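Local coordinates for IPT/TIG domain-containing protein (Bacteroides thetaiotaomicron, PDB 3TC9) that is of unknown enzymatic function but, with its six-bladed beta-propeller and immunoglobulin-like domain, probably serves as an auxiliary nutrient-binding protein, at residues 136-142 with 153-159; 178-183 with 195-199; 313-319 with 326-332; 360-364 with 375-379. All coordinates share one frame. Residues are numbered along the deposited sequence.

Interaction 1 of 4, residues 136-142 with 153-159; sequences FGGAVWL and YLVGEQH. With PO4 (phosphate ion), chain Q; EDO (1,2-ethanediol), chain U.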
# COMPACT_ATOMS: atom_id res chain seq x y z
N PHE B 136 -8.59 30.46 8.80
CA PHE B 136 -7.14 30.58 8.60
C PHE B 136 -6.88 31.74 7.65
O PHE B 136 -7.49 31.79 6.59
CB PHE B 136 -6.56 29.26 8.02
CG PHE B 136 -6.66 28.09 8.97
CD1 PHE B 136 -7.84 27.37 9.09
CD2 PHE B 136 -5.59 27.75 9.79
CE1 PHE B 136 -7.94 26.30 10.00
CE2 PHE B 136 -5.69 26.69 10.71
CZ PHE B 136 -6.86 25.96 10.78
N GLY B 137 -6.02 32.67 8.05
CA GLY B 137 -5.67 33.81 7.20
C GLY B 137 -4.92 33.33 5.97
O GLY B 137 -5.12 33.86 4.87
N GLY B 138 -4.08 32.30 6.18
CA GLY B 138 -3.26 31.68 5.15
C GLY B 138 -2.63 30.39 5.64
O GLY B 138 -2.31 30.26 6.82
N ALA B 139 -2.50 29.42 4.73
CA ALA B 139 -1.84 28.12 4.94
C ALA B 139 -1.16 27.78 3.63
O ALA B 139 -1.67 26.96 2.85
CB ALA B 139 -2.83 27.06 5.39
N VAL B 140 -0.05 28.49 3.34
CA VAL B 140 0.69 28.42 2.07
C VAL B 140 1.66 27.23 2.04
O VAL B 140 2.08 26.81 0.96
CB VAL B 140 1.40 29.75 1.72
CG1 VAL B 140 0.42 30.92 1.73
CG2 VAL B 140 2.62 30.03 2.62
N TRP B 141 2.02 26.70 3.21
CA TRP B 141 2.96 25.60 3.30
C TRP B 141 2.59 24.78 4.50
O TRP B 141 2.40 25.35 5.58
CB TRP B 141 4.41 26.11 3.38
CG TRP B 141 5.42 25.12 2.91
CD1 TRP B 141 6.09 24.20 3.66
CD2 TRP B 141 5.86 24.93 1.55
NE1 TRP B 141 6.95 23.47 2.87
CE2 TRP B 141 6.84 23.91 1.57
CE3 TRP B 141 5.59 25.58 0.33
CZ2 TRP B 141 7.50 23.49 0.42
CZ3 TRP B 141 6.25 25.17 -0.82
CH2 TRP B 141 7.20 24.13 -0.77
N LEU B 142 2.38 23.48 4.30
CA LEU B 142 1.98 22.56 5.36
C LEU B 142 3.11 21.55 5.59
O LEU B 142 3.67 21.04 4.61
CB LEU B 142 0.66 21.85 4.99
CG LEU B 142 -0.60 22.72 5.05
CD1 LEU B 142 -1.74 22.11 4.24
CD2 LEU B 142 -1.08 22.87 6.46
N TYR B 153 2.33 21.67 11.21
CA TYR B 153 2.63 23.10 11.18
C TYR B 153 2.26 23.69 9.83
O TYR B 153 2.28 23.00 8.80
CB TYR B 153 4.12 23.36 11.48
CG TYR B 153 4.47 23.08 12.93
CD1 TYR B 153 4.32 24.06 13.90
CD2 TYR B 153 4.91 21.82 13.33
CE1 TYR B 153 4.61 23.80 15.24
CE2 TYR B 153 5.23 21.56 14.66
CZ TYR B 153 5.08 22.55 15.61
OH TYR B 153 5.38 22.30 16.93
N LEU B 154 1.94 24.99 9.84
CA LEU B 154 1.59 25.75 8.64
C LEU B 154 2.17 27.16 8.74
O LEU B 154 2.28 27.70 9.85
CB LEU B 154 0.05 25.79 8.39
CG LEU B 154 -0.86 26.55 9.40
CD1 LEU B 154 -1.01 28.05 9.04
CD2 LEU B 154 -2.26 25.98 9.39
N VAL B 155 2.51 27.77 7.60
CA VAL B 155 2.96 29.16 7.50
C VAL B 155 1.95 29.85 6.60
O VAL B 155 1.37 29.19 5.75
CB VAL B 155 4.44 29.36 7.05
CG1 VAL B 155 5.41 28.88 8.12
CG2 VAL B 155 4.73 28.70 5.70
N GLY B 156 1.71 31.13 6.82
CA GLY B 156 0.66 31.84 6.10
C GLY B 156 1.01 33.18 5.50
O GLY B 156 0.16 34.07 5.50
N GLU B 157 2.23 33.31 4.93
CA GLU B 157 2.76 34.54 4.32
C GLU B 157 2.78 35.65 5.38
O GLU B 157 3.55 35.54 6.33
CB GLU B 157 2.01 34.94 3.04
CG GLU B 157 2.52 34.23 1.79
CD GLU B 157 1.70 34.32 0.52
OE1 GLU B 157 0.70 35.08 0.48
OE2 GLU B 157 2.08 33.63 -0.46
N GLN B 158 1.89 36.65 5.26
CA GLN B 158 1.81 37.73 6.24
C GLN B 158 1.12 37.26 7.54
O GLN B 158 1.32 37.87 8.58
CB GLN B 158 1.10 38.97 5.65
CG GLN B 158 -0.41 38.85 5.42
CD GLN B 158 -0.79 38.47 4.01
OE1 GLN B 158 -0.09 37.72 3.31
NE2 GLN B 158 -1.94 38.92 3.60
N HIS B 159 0.32 36.16 7.46
CA HIS B 159 -0.43 35.62 8.58
C HIS B 159 0.46 34.75 9.47
O HIS B 159 1.53 34.34 9.01
CB HIS B 159 -1.66 34.85 8.08
CG HIS B 159 -2.58 35.71 7.28
ND1 HIS B 159 -3.44 36.61 7.89
CD2 HIS B 159 -2.73 35.81 5.94
CE1 HIS B 159 -4.09 37.21 6.91
NE2 HIS B 159 -3.69 36.76 5.72
P PO4 Q . -5.29 37.96 2.44
O1 PO4 Q . -6.46 37.54 1.49
O2 PO4 Q . -4.10 38.53 1.57
O3 PO4 Q . -4.81 36.74 3.28
O4 PO4 Q . -5.72 39.05 3.49
C1 EDO U . 4.36 29.56 -1.12
O1 EDO U . 5.48 29.22 -0.31
C2 EDO U . 3.90 28.26 -1.77
O2 EDO U . 2.56 27.97 -1.37

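Interaction 2 of 4, residues 178-183 with 195-199; sequences LSKVRT and ITNDQ. With EDO (1,2-ethanediol), chain U.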
# COMPACT_ATOMS: atom_id res chain seq x y z
N LEU B 178 6.34 38.15 11.00
CA LEU B 178 7.12 38.12 9.76
C LEU B 178 6.23 38.49 8.57
O LEU B 178 5.08 38.03 8.49
CB LEU B 178 7.81 36.77 9.54
CG LEU B 178 8.84 36.34 10.58
CD1 LEU B 178 9.21 34.86 10.40
CD2 LEU B 178 10.08 37.21 10.54
N SER B 179 6.76 39.35 7.69
CA SER B 179 6.08 39.95 6.54
C SER B 179 5.57 38.98 5.48
O SER B 179 4.47 39.22 4.95
CB SER B 179 6.99 40.97 5.87
OG SER B 179 8.17 40.37 5.38
N LYS B 180 6.37 37.96 5.08
CA LYS B 180 5.95 37.03 4.02
C LYS B 180 6.65 35.65 4.15
O LYS B 180 7.58 35.35 3.41
CB LYS B 180 6.21 37.65 2.64
CG LYS B 180 5.41 37.05 1.50
CD LYS B 180 5.84 37.69 0.18
CE LYS B 180 5.05 37.21 -1.00
NZ LYS B 180 5.75 37.48 -2.29
N VAL B 181 6.17 34.81 5.09
CA VAL B 181 6.72 33.47 5.33
C VAL B 181 6.27 32.50 4.20
O VAL B 181 5.08 32.29 3.99
CB VAL B 181 6.38 32.92 6.71
CG1 VAL B 181 7.28 31.74 7.03
CG2 VAL B 181 6.51 34.00 7.77
N ARG B 182 7.25 31.88 3.52
CA ARG B 182 7.00 31.06 2.35
C ARG B 182 7.03 29.56 2.58
O ARG B 182 6.19 28.85 2.04
CB ARG B 182 8.04 31.40 1.25
CG ARG B 182 8.00 32.85 0.76
CD ARG B 182 6.65 33.25 0.18
NE ARG B 182 6.26 32.39 -0.93
CZ ARG B 182 6.47 32.67 -2.21
NH1 ARG B 182 7.05 33.81 -2.56
NH2 ARG B 182 6.09 31.82 -3.15
N THR B 183 8.03 29.06 3.32
CA THR B 183 8.19 27.63 3.53
C THR B 183 8.60 27.30 4.94
O THR B 183 8.96 28.18 5.73
CB THR B 183 9.27 27.03 2.54
OG1 THR B 183 10.56 27.61 2.75
CG2 THR B 183 8.87 27.09 1.06
N ILE B 195 12.29 28.48 8.99
CA ILE B 195 11.21 29.34 8.49
C ILE B 195 11.85 30.34 7.52
O ILE B 195 12.80 31.03 7.88
CB ILE B 195 10.49 30.00 9.71
CG1 ILE B 195 9.70 28.97 10.55
CG2 ILE B 195 9.63 31.20 9.35
CD1 ILE B 195 8.70 28.08 9.82
N THR B 196 11.35 30.38 6.28
CA THR B 196 11.87 31.23 5.21
C THR B 196 10.97 32.46 4.97
O THR B 196 9.76 32.30 4.75
CB THR B 196 12.03 30.41 3.94
OG1 THR B 196 12.93 29.34 4.22
CG2 THR B 196 12.59 31.22 2.79
N ASN B 197 11.58 33.67 5.00
CA ASN B 197 10.90 34.95 4.81
C ASN B 197 11.28 35.61 3.47
O ASN B 197 12.46 35.75 3.14
CB ASN B 197 11.21 35.90 5.98
CG ASN B 197 10.17 36.97 6.19
OD1 ASN B 197 8.96 36.72 6.19
ND2 ASN B 197 10.63 38.18 6.38
N ASP B 198 10.25 35.99 2.70
CA ASP B 198 10.43 36.64 1.39
C ASP B 198 10.37 38.16 1.56
O ASP B 198 9.28 38.72 1.70
CB ASP B 198 9.34 36.14 0.39
CG ASP B 198 9.56 36.45 -1.08
OD1 ASP B 198 10.41 37.34 -1.40
OD2 ASP B 198 8.84 35.85 -1.93
N GLN B 199 11.55 38.81 1.59
CA GLN B 199 11.62 40.27 1.78
C GLN B 199 12.75 40.87 0.91
O GLN B 199 13.72 40.18 0.63
CB GLN B 199 11.75 40.63 3.27
CG GLN B 199 12.91 39.97 4.02
CD GLN B 199 14.20 40.70 3.77
OE1 GLN B 199 14.21 41.93 3.64
NE2 GLN B 199 15.30 39.98 3.67
C1 EDO U . 4.36 29.56 -1.12
O1 EDO U . 5.48 29.22 -0.31
C2 EDO U . 3.90 28.26 -1.77
O2 EDO U . 2.56 27.97 -1.37
O HOH W 1 11.84 27.07 4.95

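Interaction 3 of 4, residues 313-319 with 326-332; sequences CGQQGAK and GKKARMH. With EDO (1,2-ethanediol), chain R; EDO (1,2-ethanediol), chain V.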
# COMPACT_ATOMS: atom_id res chain seq x y z
N CYS B 313 8.02 19.45 -16.84
CA CYS B 313 6.67 19.71 -17.37
C CYS B 313 6.33 21.19 -17.39
O CYS B 313 6.88 21.96 -16.59
CB CYS B 313 5.61 18.92 -16.61
SG CYS B 313 5.38 19.41 -14.89
N GLY B 314 5.38 21.57 -18.25
CA GLY B 314 4.91 22.94 -18.37
C GLY B 314 5.74 23.71 -19.38
O GLY B 314 6.82 23.26 -19.77
N GLN B 315 5.24 24.87 -19.81
CA GLN B 315 5.90 25.75 -20.76
C GLN B 315 6.18 27.10 -20.09
O GLN B 315 5.26 27.75 -19.61
CB GLN B 315 5.03 25.89 -22.03
CG GLN B 315 5.64 26.74 -23.13
CD GLN B 315 6.78 26.11 -23.88
OE1 GLN B 315 6.79 24.92 -24.22
NE2 GLN B 315 7.72 26.94 -24.29
N GLN B 316 7.47 27.51 -20.05
CA GLN B 316 7.94 28.76 -19.44
C GLN B 316 7.05 29.94 -19.87
O GLN B 316 6.92 30.21 -21.06
CB GLN B 316 9.41 29.07 -19.81
CG GLN B 316 10.40 27.97 -19.48
CD GLN B 316 10.73 27.14 -20.69
OE1 GLN B 316 9.92 26.31 -21.14
NE2 GLN B 316 11.93 27.34 -21.23
N GLY B 317 6.43 30.58 -18.88
CA GLY B 317 5.55 31.73 -19.08
C GLY B 317 4.20 31.48 -19.71
O GLY B 317 3.46 32.44 -19.94
N ALA B 318 3.84 30.20 -19.99
CA ALA B 318 2.56 29.88 -20.64
C ALA B 318 1.53 29.36 -19.62
O ALA B 318 1.49 28.16 -19.31
CB ALA B 318 2.76 28.89 -21.77
N LYS B 319 0.70 30.28 -19.11
CA LYS B 319 -0.37 30.07 -18.13
C LYS B 319 -1.56 29.37 -18.78
O LYS B 319 -2.16 29.94 -19.70
CB LYS B 319 -0.89 31.42 -17.56
CG LYS B 319 0.11 32.43 -17.07
CD LYS B 319 -0.44 33.81 -17.36
CE LYS B 319 0.19 34.89 -16.53
NZ LYS B 319 -0.72 36.06 -16.43
N GLY B 326 4.93 16.17 -20.29
CA GLY B 326 6.03 17.11 -20.38
C GLY B 326 5.60 18.54 -20.62
O GLY B 326 4.73 19.06 -19.91
N LYS B 327 6.20 19.19 -21.63
CA LYS B 327 5.94 20.57 -22.00
C LYS B 327 4.55 20.76 -22.64
O LYS B 327 4.12 21.90 -22.79
CB LYS B 327 7.07 21.15 -22.91
CG LYS B 327 7.35 20.43 -24.24
CD LYS B 327 8.45 21.19 -25.03
CE LYS B 327 8.76 20.66 -26.43
NZ LYS B 327 9.93 21.35 -27.06
N LYS B 328 3.83 19.69 -22.96
CA LYS B 328 2.45 19.78 -23.46
C LYS B 328 1.49 20.08 -22.30
O LYS B 328 0.39 20.59 -22.51
CB LYS B 328 2.03 18.50 -24.21
CG LYS B 328 2.80 18.27 -25.51
CD LYS B 328 2.11 17.23 -26.38
N ALA B 329 1.90 19.77 -21.06
CA ALA B 329 1.08 20.10 -19.89
C ALA B 329 1.23 21.57 -19.55
O ALA B 329 2.27 22.16 -19.84
CB ALA B 329 1.49 19.25 -18.71
N ARG B 330 0.19 22.18 -18.98
CA ARG B 330 0.19 23.59 -18.62
C ARG B 330 -0.37 23.78 -17.25
O ARG B 330 -1.30 23.10 -16.85
CB ARG B 330 -0.62 24.47 -19.60
CG ARG B 330 -0.16 24.40 -21.05
CD ARG B 330 1.15 25.09 -21.29
NE ARG B 330 2.01 24.35 -22.22
CZ ARG B 330 1.93 24.46 -23.54
NH1 ARG B 330 0.96 25.16 -24.10
NH2 ARG B 330 2.80 23.82 -24.32
N MSE B 331 0.18 24.76 -16.55
CA MSE B 331 -0.28 25.11 -15.22
C MSE B 331 -0.31 26.63 -15.06
O MSE B 331 0.08 27.37 -15.96
CB MSE B 331 0.59 24.42 -14.15
CG MSE B 331 2.01 24.92 -14.08
SE MSE B 331 3.16 23.48 -13.52
CE MSE B 331 2.80 22.13 -15.05
N HIS B 332 -0.84 27.08 -13.95
CA HIS B 332 -0.97 28.48 -13.67
C HIS B 332 -0.77 28.70 -12.18
O HIS B 332 -1.68 28.48 -11.37
CB HIS B 332 -2.33 29.00 -14.16
CG HIS B 332 -2.45 30.49 -14.16
ND1 HIS B 332 -3.59 31.12 -14.62
CD2 HIS B 332 -1.59 31.43 -13.70
CE1 HIS B 332 -3.39 32.41 -14.43
NE2 HIS B 332 -2.21 32.65 -13.87
C1 EDO R . -0.27 35.13 -11.73
O1 EDO R . 0.39 33.95 -12.17
C2 EDO R . -0.59 35.97 -12.96
O2 EDO R . -1.58 35.30 -13.75
C1 EDO V . -5.96 30.06 -16.70
O1 EDO V . -4.88 29.24 -16.23
C2 EDO V . -6.62 29.41 -17.91
O2 EDO V . -5.88 29.74 -19.10
O HOH W 2 2.56 25.90 -18.28

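Interaction 4 of 4, residues 360-364 with 375-379; sequences ENHCI and TFAGR. With EDO (1,2-ethanediol), chain V.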
# COMPACT_ATOMS: atom_id res chain seq x y z
N GLU B 360 -3.86 29.15 -9.52
CA GLU B 360 -4.77 29.96 -10.34
C GLU B 360 -5.66 29.12 -11.24
O GLU B 360 -6.51 29.68 -11.95
CB GLU B 360 -4.04 31.03 -11.16
CG GLU B 360 -3.30 32.08 -10.34
CD GLU B 360 -4.12 32.93 -9.38
OE1 GLU B 360 -5.32 33.19 -9.66
OE2 GLU B 360 -3.54 33.35 -8.36
N ASN B 361 -5.50 27.80 -11.20
CA ASN B 361 -6.35 26.85 -11.89
C ASN B 361 -7.33 26.24 -10.89
O ASN B 361 -8.22 25.47 -11.29
CB ASN B 361 -5.50 25.79 -12.59
CG ASN B 361 -4.96 26.26 -13.91
OD1 ASN B 361 -5.55 27.09 -14.61
ND2 ASN B 361 -3.82 25.74 -14.30
N HIS B 362 -7.16 26.60 -9.58
CA HIS B 362 -7.99 26.19 -8.42
C HIS B 362 -8.17 24.67 -8.32
O HIS B 362 -9.28 24.16 -8.09
CB HIS B 362 -9.36 26.89 -8.46
CG HIS B 362 -9.23 28.36 -8.62
ND1 HIS B 362 -8.89 29.17 -7.56
CD2 HIS B 362 -9.32 29.13 -9.73
CE1 HIS B 362 -8.83 30.40 -8.04
NE2 HIS B 362 -9.08 30.42 -9.35
N CYS B 363 -7.08 23.93 -8.47
CA CYS B 363 -7.15 22.47 -8.44
C CYS B 363 -5.84 21.84 -7.94
O CYS B 363 -4.86 22.54 -7.68
CB CYS B 363 -7.55 21.93 -9.81
SG CYS B 363 -6.37 22.32 -11.12
N ILE B 364 -5.88 20.52 -7.76
CA ILE B 364 -4.74 19.70 -7.36
C ILE B 364 -4.35 18.91 -8.58
O ILE B 364 -5.20 18.26 -9.20
CB ILE B 364 -5.00 18.78 -6.12
CG1 ILE B 364 -5.67 19.49 -4.93
CG2 ILE B 364 -3.72 18.04 -5.71
CD1 ILE B 364 -4.92 20.78 -4.33
N THR B 375 -5.28 16.00 -13.47
CA THR B 375 -5.93 16.78 -12.43
C THR B 375 -6.58 15.82 -11.46
O THR B 375 -7.32 14.93 -11.86
CB THR B 375 -6.90 17.78 -13.05
OG1 THR B 375 -6.12 18.64 -13.87
CG2 THR B 375 -7.71 18.60 -11.98
N PHE B 376 -6.28 16.00 -10.18
CA PHE B 376 -6.82 15.13 -9.16
C PHE B 376 -8.14 15.62 -8.62
O PHE B 376 -9.08 14.83 -8.50
CB PHE B 376 -5.79 15.01 -8.02
CG PHE B 376 -6.16 14.11 -6.85
CD1 PHE B 376 -6.48 12.77 -7.06
CD2 PHE B 376 -6.11 14.59 -5.54
CE1 PHE B 376 -6.76 11.93 -5.97
CE2 PHE B 376 -6.38 13.75 -4.47
CZ PHE B 376 -6.68 12.41 -4.68
N ALA B 377 -8.23 16.92 -8.27
CA ALA B 377 -9.41 17.45 -7.60
C ALA B 377 -9.59 18.90 -7.86
O ALA B 377 -8.61 19.62 -8.02
CB ALA B 377 -9.31 17.23 -6.09
N GLY B 378 -10.84 19.33 -7.88
CA GLY B 378 -11.19 20.72 -8.12
C GLY B 378 -11.84 20.90 -9.46
O GLY B 378 -11.93 19.95 -10.25
N ARG B 379 -12.29 22.15 -9.72
CA ARG B 379 -12.94 22.58 -10.95
C ARG B 379 -14.28 21.83 -11.18
O ARG B 379 -14.73 21.72 -12.31
CB ARG B 379 -11.99 22.45 -12.18
CG ARG B 379 -10.66 23.15 -11.98
CD ARG B 379 -9.71 22.91 -13.12
NE ARG B 379 -10.14 23.56 -14.37
CZ ARG B 379 -9.80 24.80 -14.72
NH1 ARG B 379 -9.06 25.55 -13.91
NH2 ARG B 379 -10.20 25.30 -15.87
C1 EDO V . -5.96 30.06 -16.70
O1 EDO V . -4.88 29.24 -16.23
C2 EDO V . -6.62 29.41 -17.91
O2 EDO V . -5.88 29.74 -19.10
O HOH W 3 -8.41 28.34 -14.90
O HOH W 4 -11.80 24.35 -8.05

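Interaction 1 of 4, residues 136-142 with 153-159
Gly-137 lies flat against an imidazole: its CA stands 3.5 Å from the centroid of the His-159 ring, almost on the ring normal, in a CH-pi contact. A CB on this residue would fall only 2.3 Å from ND1 of His-159, so glycine suits the place. One at Gly-138 would likewise collide with the carbonyl O of Gly-156. The histidine is brought there by a type II' turn from Gly-156 to His-159, closed by His-159 N to Gly-156 O at 2.9 Å. Its NE2 gives a 2.7 Å hydrogen bond to phosphate O3, and Gln-158 NE2 one of 3.0 Å to phosphate O2; Arg-418 and Arg-421 also hold this ion, probably a crystallisation component. Away from the turn the segments run into the two innermost strands of a propeller blade, paired antiparallel through Val-140 N to Val-155 O (2.9 Å) and Val-155 N to Trp-141 O (3.2 Å). Trp-141 and Val-155 share the face that packs on strand 181-186 of the next blade, with Trp-141 CB 3.5 Å from Val-155 CG2. On the other face Leu-142 CD2 meets Leu-154 CB at 3.7 Å, while Phe-136 CE2 reaches Leu-154 CD2, also at 3.7 Å.

Interaction 2 of 4, residues 178-183 with 195-199
Asp-198 accepts two cations on one carboxylate oxygen: Arg-182 NH1 lies 2.8 Å from Asp-198 OD2, a salt bridge whose hydrogen bond is bent and so weak, and Lys-180 NZ 3.5 Å from the same atom, giving a small salt-bridge network. Long, flexible basic chains suit these positions, since their ends have to extend to a common acid; Arg-182 is shared with Glu-272. Beneath the charges the backbones pair antiparallel, with Asp-198 N to Lys-180 O and Arg-182 N to Thr-196 O both at 2.8 Å and nearly straight, and a longer bond of 3.3 Å from Thr-196 N to Thr-183 O. Asn-197 ties its side chain to the loop before the first strand: OD1 accepts from Lys-180 N at 3.1 Å, and ND2 makes a weak 3.4 Å bond to Ser-179 OG. A water sits 2.6 Å from both Thr-183 OG1 and Thr-196 OG1, whose other partners are Ala-231 and Asn-207. The packing is aliphatic: Val-181 CG1 touches Ile-195 CG2 at 3.3 Å, and Leu-178 CD1 approaches the same methyl at 3.8 Å. Val-181 and Ile-195 also meet Val-155 of the neighbouring blade. Such a twisted hairpin, the short segments 181-183 and 195-197 running at 129° to each other, forms the first two strands of a four-stranded beta-propeller blade.

Interaction 3 of 4, residues 313-319 with 326-332
This contact belongs to a crossing between propeller blades: residues 313-319 leave the outermost strand of one blade, and residues 326-332 lead to the innermost strand of the next. Lys-319 is the most covered. Its aliphatic part lies on the face of the His-332 ring, CB 3.8 Å from the centroid in a CH-pi contact, while NZ bonds O2 of the ethanediol in chain R at 2.9 Å, an atom that also bonds His-332 NE2. Arg-330 comes second. Its guanidinium takes Gln-315 over one face, with CB 3.4 Å from Arg-330 NE, and it folds back so that NH2 donates to Lys-327 O at 2.8 Å. Gly-314 meets the other segment through its backbone: N bonds Gly-326 O at 3.1 Å, and CA makes a CA-H...O contact of 3.1 Å with Ala-329 O. Its phi of 89° suits glycine, and a CB would crowd the CE of Met-331, a selenomethionine here. One water joins the loops, accepting from Gln-315 N at 3.3 Å and Met-331 N at 3.2 Å and donating to Ala-318 O at 2.7 Å.

Interaction 4 of 4, residues 360-364 with 375-379
Backbone hydrogen bonds join the third and fourth strands of this propeller blade, counted from the central axis. Ile-364 N donates to Ala-377 O at 2.9 Å, while Ile-364 O receives Phe-376 N at 2.7 Å and, weakly, Ala-377 N at 3.4 Å. Two residues thus face one, a classic beta bulge. A G1 bulge lies nearby, where His-362 and Cys-363 both oppose Asp-358; His-362 takes the left-handed backbone (phi 52°) that this bulge requires at its first position. Gly-378, at phi 110°, has no room for a CB, which would clash with His-362 O and Cys-363 CA.

Side-chain and water bonds tie the strand ends. Arg-379 NH1 donates to Asn-361 O at 2.8 Å, and its long chain also makes a cation-pi contact with Trp-321. One water links Asn-361 OD1 (3.1 Å) to Arg-379 NH1 (3.0 Å); another links His-362 O (2.5 Å) to Arg-379 N (2.8 Å). Asn-361 also bonds Asp-358 through ND2.

Apolar contacts are loose: Ile-364 CG2 is 4.2 Å from Phe-376 CD2, Ile-364 CG1 4.4 Å from Ala-377 CB, and Cys-363 CB 4.0 Å from Thr-375 CG2, with Cys-363 SG 3.9 Å from Arg-379 CD. The Phe-376 ring also meets Tyr-355 and Phe-413.

The direct polar links are thus mostly backbone bonds, Arg-379 adding the one side-chain hydrogen bond, and the classic bulge lets both amides turn to Ile-364 O as the chain turns its corner at Ala-377.

Overall arrangement
The four contacts fall on two parts of the propeller ring. Interactions 1 and 2 occupy successive blades, their centres 10 Å apart, and touch directly: Glu-157 O lies 3.0 Å from Val-181 N. A shared ethanediol lies against both, bonded also to Arg-335. Interactions 3 and 4, with centres 15 Å apart, meet where His-332 O lies 2.9 Å from Glu-360 N, and a second ethanediol bridges His-332 and Asn-361. Between these pairs there is no touch; interactions 1 and 4 come within about 9 Å at their nearest atoms. Residues 136-142 and 326-332 play matching parts, each leading to the innermost strand of its blade. No active site is established.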